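Long-range contacts in polymeric immunoglobulin receptor (Mus musculus, PDB 4NOF), which probably binds polymeric immunoglobulins for transport across epithelia, with an extracellular part made of V-type immunoglobulin domains and known as secretory component: residues A[33-38]-A[51-56]; A[90-95]-A[103-108]. All blocks are in the same frame, centred on the assembly; numbering follows the deposited sequence.

Contact 1. Residues A[33-38]-A[51-56]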
loop_
_atom_site.group_PDB
_atom_site.type_symbol
_atom_site.label_atom_id
_atom_site.label_comp_id
_atom_site.label_asym_id
_atom_site.label_seq_id
_atom_site.Cartn_x
_atom_site.Cartn_y
_atom_site.Cartn_z
ATOM N N PRO A 33 8.470 1.491 15.805
ATOM C CA PRO A 33 7.561 0.743 16.680
ATOM C C PRO A 33 6.045 0.847 16.375
ATOM O O PRO A 33 5.278 0.116 16.982
ATOM C CB PRO A 33 7.810 1.361 18.080
ATOM C CG PRO A 33 8.888 2.363 17.925
ATOM C CD PRO A 33 9.038 2.675 16.476
ATOM N N SER A 34 5.650 1.721 15.446
ATOM C CA SER A 34 4.264 2.067 15.222
ATOM C C SER A 34 3.578 1.114 14.231
ATOM O O SER A 34 4.218 0.336 13.550
ATOM C CB SER A 34 4.137 3.476 14.645
ATOM O OG SER A 34 5.056 4.423 15.176
ATOM N N LYS A 35 2.271 1.227 14.184
ATOM C CA LYS A 35 1.451 0.441 13.260
ATOM C C LYS A 35 1.861 0.769 11.830
ATOM O O LYS A 35 2.214 1.923 11.491
ATOM C CB LYS A 35 -0.039 0.739 13.472
ATOM C CG LYS A 35 -0.988 -0.089 12.622
ATOM C CD LYS A 35 -2.455 0.143 13.004
ATOM C CE LYS A 35 -2.886 1.548 12.622
ATOM N NZ LYS A 35 -4.357 1.747 12.773
ATOM N N LYS A 36 1.866 -0.266 10.996
ATOM C CA LYS A 36 2.174 -0.142 9.583
ATOM C C LYS A 36 0.912 -0.475 8.837
ATOM O O LYS A 36 0.263 -1.431 9.173
ATOM C CB LYS A 36 3.254 -1.122 9.123
ATOM C CG LYS A 36 4.577 -1.172 9.925
ATOM C CD LYS A 36 5.244 0.145 10.056
ATOM C CE LYS A 36 6.655 -0.032 10.692
ATOM N NZ LYS A 36 6.646 -0.710 12.027
ATOM N N SER A 37 0.567 0.318 7.823
ATOM C CA SER A 37 -0.709 0.102 7.133
ATOM C C SER A 37 -0.599 0.512 5.676
ATOM O O SER A 37 0.240 1.336 5.301
ATOM C CB SER A 37 -1.838 0.896 7.803
ATOM O OG SER A 37 -1.695 2.299 7.686
ATOM N N LEU A 38 -1.482 -0.073 4.870
ATOM C CA LEU A 38 -1.753 0.416 3.523
ATOM C C LEU A 38 -3.239 0.697 3.422
ATOM O O LEU A 38 -4.066 -0.126 3.854
ATOM C CB LEU A 38 -1.351 -0.628 2.471
ATOM C CG LEU A 38 -1.460 -0.239 0.986
ATOM C CD1 LEU A 38 -0.422 0.809 0.630
ATOM C CD2 LEU A 38 -1.343 -1.463 0.083
ATOM N N ASP A 51 -3.214 -4.004 7.617
ATOM C CA ASP A 51 -2.275 -3.426 8.575
ATOM C C ASP A 51 -1.532 -4.482 9.381
ATOM O O ASP A 51 -1.832 -5.652 9.313
ATOM C CB ASP A 51 -2.930 -2.351 9.451
ATOM C CG ASP A 51 -3.919 -2.883 10.461
ATOM O OD1 ASP A 51 -3.815 -4.028 10.954
ATOM O OD2 ASP A 51 -4.798 -2.058 10.840
ATOM N N SER A 52 -0.549 -4.021 10.137
ATOM C CA SER A 52 0.379 -4.899 10.865
ATOM C C SER A 52 -0.261 -5.503 12.119
ATOM O O SER A 52 0.403 -6.293 12.825
ATOM C CB SER A 52 1.640 -4.126 11.261
ATOM O OG SER A 52 1.369 -2.979 12.011
ATOM N N THR A 53 -1.510 -5.103 12.419
ATOM C CA THR A 53 -2.316 -5.763 13.471
ATOM C C THR A 53 -3.118 -6.950 12.919
ATOM O O THR A 53 -3.906 -7.538 13.657
ATOM C CB THR A 53 -3.297 -4.793 14.182
ATOM O OG1 THR A 53 -4.435 -4.536 13.326
ATOM C CG2 THR A 53 -2.641 -3.505 14.596
ATOM N N GLU A 54 -2.916 -7.269 11.630
ATOM C CA GLU A 54 -3.503 -8.367 10.882
ATOM C C GLU A 54 -4.930 -8.096 10.427
ATOM O O GLU A 54 -5.552 -9.006 9.910
ATOM C CB GLU A 54 -3.412 -9.701 11.634
ATOM C CG GLU A 54 -1.974 -10.140 11.901
ATOM C CD GLU A 54 -1.282 -10.668 10.650
ATOM O OE1 GLU A 54 -1.925 -11.411 9.861
ATOM O OE2 GLU A 54 -0.084 -10.362 10.455
ATOM N N LYS A 55 -5.400 -6.854 10.566
ATOM C CA LYS A 55 -6.706 -6.498 9.988
ATOM C C LYS A 55 -6.559 -6.370 8.489
ATOM O O LYS A 55 -5.549 -5.818 8.002
ATOM C CB LYS A 55 -7.235 -5.191 10.572
ATOM C CG LYS A 55 -7.577 -5.299 12.022
ATOM C CD LYS A 55 -8.373 -4.097 12.528
ATOM C CE LYS A 55 -8.535 -4.215 14.022
ATOM N NZ LYS A 55 -7.235 -4.046 14.758
ATOM N N VAL A 56 -7.545 -6.864 7.753
ATOM C CA VAL A 56 -7.522 -6.853 6.302
ATOM C C VAL A 56 -8.921 -6.572 5.763
ATOM O O VAL A 56 -9.920 -7.048 6.300
ATOM C CB VAL A 56 -6.920 -8.154 5.728
ATOM C CG1 VAL A 56 -7.753 -9.363 6.096
ATOM C CG2 VAL A 56 -6.764 -8.098 4.217
HETATM O O HOH W 1 -5.151 0.506 10.148
#
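S52 turns OG in between its own backbone N and carbonyl carbon (chi1 56°), and this brings the hydroxyl up to K36, whose N donates to S52 OG over 2.9 Å in an almost straight bond, 175° at the hydrogen. On K35, CG lies anti to the backbone N (chi1 -176°), which sets K35 CG 3.8 Å from S52 OG. Further out, K35 CD passes T53 CG2 obliquely at 4.0 Å. S52 repays K36 through the backbone, its N donating to K36 O at 2.9 Å almost in line with the carbonyl bond, so two bonds of opposite sense join the pair. One step on, S37 and D51 form an antiparallel non-hydrogen-bonded pair, with S37 CB 3.8 Å from D51 CB. In V-set terms this is the start of strand C (36-41) meeting the end of strand C' (46-51), where the chain leaves the sheet through a type I beta turn from D51 to E54. The D51 side chain makes an Asx turn over it: OD1 accepts from T53 N and K55 N, both rising well above the carboxylate plane, and from T53 OG1 on the syn side. An alanine at D51 would keep the CB contact with S37 but would probably leave these three donors without their common acceptor, and the turn freer to move. The other oxygen faces K35. K35 NZ and D51 OD2 are 4.3 Å apart, too far for a salt bridge, and one water spans them, accepting from K35 NZ at 3.0 Å and donating to D51 OD2 at 2.7 Å. The K36 side chain leads away from S52, past F27 and F76, and its NZ donates to S34 O and to A32 O.

Contact 2. Residues A[90-95]-A[103-108]; sequences LYICQA and KKNVDL
Q94 and K103 run alongside each other in the same direction: the Q94 CG is anti to its backbone N (chi1 -170°), and the amide OE1 comes within 3.5 Å of K103 CE, against the aliphatic part of the lysine, while Q94 NE2 donates to G96 O. I92 and N105 share that face in the same manner, with I92 CG1 3.7 Å from N105 OD1 and N105 ND2 bonded to S8 O, whereas the I92 CG2 branch crosses K103 at an oblique angle. L90 and D107 finish this row, L90 CD2 resting on the carboxylate carbon D107 CG at 3.8 Å. On the opposite face are Y91, C93, K104 and V106. V106 CG2 lies 4.1 Å from C93 SG, and Y91 CB stands 4.2 Å from V106 CB. K104 meets C93 through CB at 3.9 Å from C93 CB; its chain then bends away, and NZ donates to D9 O. Side chains alternate along each extended strand, and the antiparallel register, with directions 161° apart, sets the pairs: Y91 with V106 and C93 with K104, each through two backbone bonds; the shortest runs from Y91 N to V106 O at 2.8 Å. C93 is joined to C25, the disulfide that ties the two sheets of an immunoglobulin domain, and Y91 sends its OH back to D87 O, four residues earlier, the tyrosine corner of this fold; Y60 OH is a second partner. The pair is the F-G hairpin of the V-set domain. Strand 36-41 flanks 90-95, bonding to I92 and Q94 through C39 and S37. On the far side of 103-108 runs strand 11-16, parallel to it, with H11 bonded to N105, while I23 of strand 21-26 in the facing sheet packs on C93 and V106.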
loop_
_atom_site.group_PDB
_atom_site.type_symbol
_atom_site.label_atom_id
_atom_site.label_comp_id
_atom_site.label_asym_id
_atom_site.label_seq_id
_atom_site.Cartn_x
_atom_site.Cartn_y
_atom_site.Cartn_z
ATOM N N LEU A 90 -5.061 5.091 -6.356
ATOM C CA LEU A 90 -4.106 5.622 -5.381
ATOM C C LEU A 90 -4.225 4.921 -4.047
ATOM O O LEU A 90 -5.332 4.619 -3.596
ATOM C CB LEU A 90 -4.343 7.120 -5.133
ATOM C CG LEU A 90 -3.974 8.025 -6.324
ATOM C CD1 LEU A 90 -4.551 9.431 -6.119
ATOM C CD2 LEU A 90 -2.476 8.045 -6.568
ATOM N N TYR A 91 -3.058 4.697 -3.431
ATOM C CA TYR A 91 -2.918 4.123 -2.104
ATOM C C TYR A 91 -1.942 4.982 -1.303
ATOM O O TYR A 91 -1.155 5.765 -1.837
ATOM C CB TYR A 91 -2.355 2.711 -2.175
ATOM C CG TYR A 91 -3.218 1.658 -2.841
ATOM C CD1 TYR A 91 -3.379 1.601 -4.231
ATOM C CD2 TYR A 91 -3.805 0.642 -2.079
ATOM C CE1 TYR A 91 -4.131 0.615 -4.801
ATOM C CE2 TYR A 91 -4.536 -0.367 -2.665
ATOM C CZ TYR A 91 -4.718 -0.372 -4.026
ATOM O OH TYR A 91 -5.471 -1.411 -4.605
ATOM N N ILE A 92 -2.005 4.830 0.006
ATOM C CA ILE A 92 -1.083 5.485 0.927
ATOM C C ILE A 92 -0.514 4.440 1.875
ATOM O O ILE A 92 -1.281 3.704 2.537
ATOM C CB ILE A 92 -1.741 6.636 1.744
ATOM C CG1 ILE A 92 -2.282 7.733 0.832
ATOM C CG2 ILE A 92 -0.713 7.244 2.661
ATOM C CD1 ILE A 92 -3.087 8.797 1.585
ATOM N N CYS A 93 0.811 4.364 1.904
ATOM C CA CYS A 93 1.569 3.625 2.946
ATOM C C CYS A 93 1.652 4.505 4.145
ATOM O O CYS A 93 1.943 5.710 3.996
ATOM C CB CYS A 93 3.011 3.438 2.550
ATOM S SG CYS A 93 3.330 2.467 1.096
ATOM N N GLN A 94 1.469 3.935 5.328
ATOM C CA GLN A 94 1.681 4.727 6.549
ATOM C C GLN A 94 2.407 3.924 7.595
ATOM O O GLN A 94 2.097 2.743 7.835
ATOM C CB GLN A 94 0.356 5.214 7.106
ATOM C CG GLN A 94 0.490 6.241 8.228
ATOM C CD GLN A 94 -0.830 6.913 8.591
ATOM O OE1 GLN A 94 -1.456 7.549 7.757
ATOM N NE2 GLN A 94 -1.238 6.798 9.847
ATOM N N ALA A 95 3.385 4.556 8.226
ATOM C CA ALA A 95 3.968 4.005 9.426
ATOM C C ALA A 95 3.743 5.036 10.504
ATOM O O ALA A 95 4.186 6.164 10.367
ATOM C CB ALA A 95 5.447 3.750 9.250
ATOM N N LYS A 103 4.447 8.718 5.491
ATOM C CA LYS A 103 3.481 8.340 4.459
ATOM C C LYS A 103 4.191 8.274 3.130
ATOM O O LYS A 103 5.172 9.007 2.884
ATOM C CB LYS A 103 2.319 9.328 4.389
ATOM C CG LYS A 103 1.420 9.368 5.599
ATOM C CD LYS A 103 0.408 10.486 5.414
ATOM C CE LYS A 103 -0.424 10.702 6.648
ATOM N NZ LYS A 103 -1.539 11.649 6.375
ATOM N N LYS A 104 3.740 7.367 2.271
ATOM C CA LYS A 104 4.239 7.269 0.913
ATOM C C LYS A 104 3.032 7.105 -0.018
ATOM O O LYS A 104 2.196 6.199 0.179
ATOM C CB LYS A 104 5.189 6.077 0.752
ATOM C CG LYS A 104 5.685 5.803 -0.678
ATOM C CD LYS A 104 6.593 6.891 -1.191
ATOM C CE LYS A 104 6.840 6.710 -2.676
ATOM N NZ LYS A 104 7.715 7.795 -3.222
ATOM N N ASN A 105 2.944 7.976 -1.019
ATOM C CA ASN A 105 1.916 7.873 -2.017
ATOM C C ASN A 105 2.300 6.851 -3.113
ATOM O O ASN A 105 3.404 6.903 -3.656
ATOM C CB ASN A 105 1.655 9.257 -2.658
ATOM C CG ASN A 105 1.069 10.241 -1.671
ATOM O OD1 ASN A 105 0.037 9.969 -1.057
ATOM N ND2 ASN A 105 1.718 11.374 -1.513
ATOM N N VAL A 106 1.332 6.018 -3.488
ATOM C CA VAL A 106 1.480 4.944 -4.433
ATOM C C VAL A 106 0.309 4.958 -5.412
ATOM O O VAL A 106 -0.838 5.245 -5.031
ATOM C CB VAL A 106 1.480 3.587 -3.682
ATOM C CG1 VAL A 106 1.402 2.414 -4.642
ATOM C CG2 VAL A 106 2.726 3.499 -2.793
ATOM N N ASP A 107 0.586 4.709 -6.695
ATOM C CA ASP A 107 -0.466 4.612 -7.705
ATOM C C ASP A 107 -0.305 3.269 -8.396
ATOM O O ASP A 107 0.789 2.942 -8.873
ATOM C CB ASP A 107 -0.332 5.752 -8.725
ATOM C CG ASP A 107 -1.544 5.949 -9.587
ATOM O OD1 ASP A 107 -2.573 5.250 -9.483
ATOM O OD2 ASP A 107 -1.485 6.898 -10.400
ATOM N N LEU A 108 -1.361 2.460 -8.346
ATOM C CA LEU A 108 -1.393 1.188 -9.028
ATOM C C LEU A 108 -2.207 1.316 -10.310
ATOM O O LEU A 108 -3.376 1.654 -10.297
ATOM C CB LEU A 108 -1.985 0.109 -8.118
ATOM C CG LEU A 108 -1.994 -1.283 -8.717
ATOM C CD1 LEU A 108 -0.594 -1.723 -9.123
ATOM C CD2 LEU A 108 -2.603 -2.252 -7.705
#

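Contact 2 is the more central, about 5 Å from the centre of the chain to its own centre, and buries 573 Å² between two regular strands, with Y91, C93 and V106 buried and the row with K103 nearer solvent. Contact 1, centred about 11 Å out, buries 234 Å² where an outermost strand runs into a loop. The chemistry changes accordingly: paired backbone bonds with apolar and disulfide packing on the inner face in contact 2, a side-chain hydroxyl, a carboxylate and a bridging water in contact 1. Strands 36-41 and 89-95 are sheet neighbours, so the contacts meet: S37 N probably donates to Q94 O at 2.9 Å, while K36 CD packs on A95 CB and L38 CD2 on Y91 CD2.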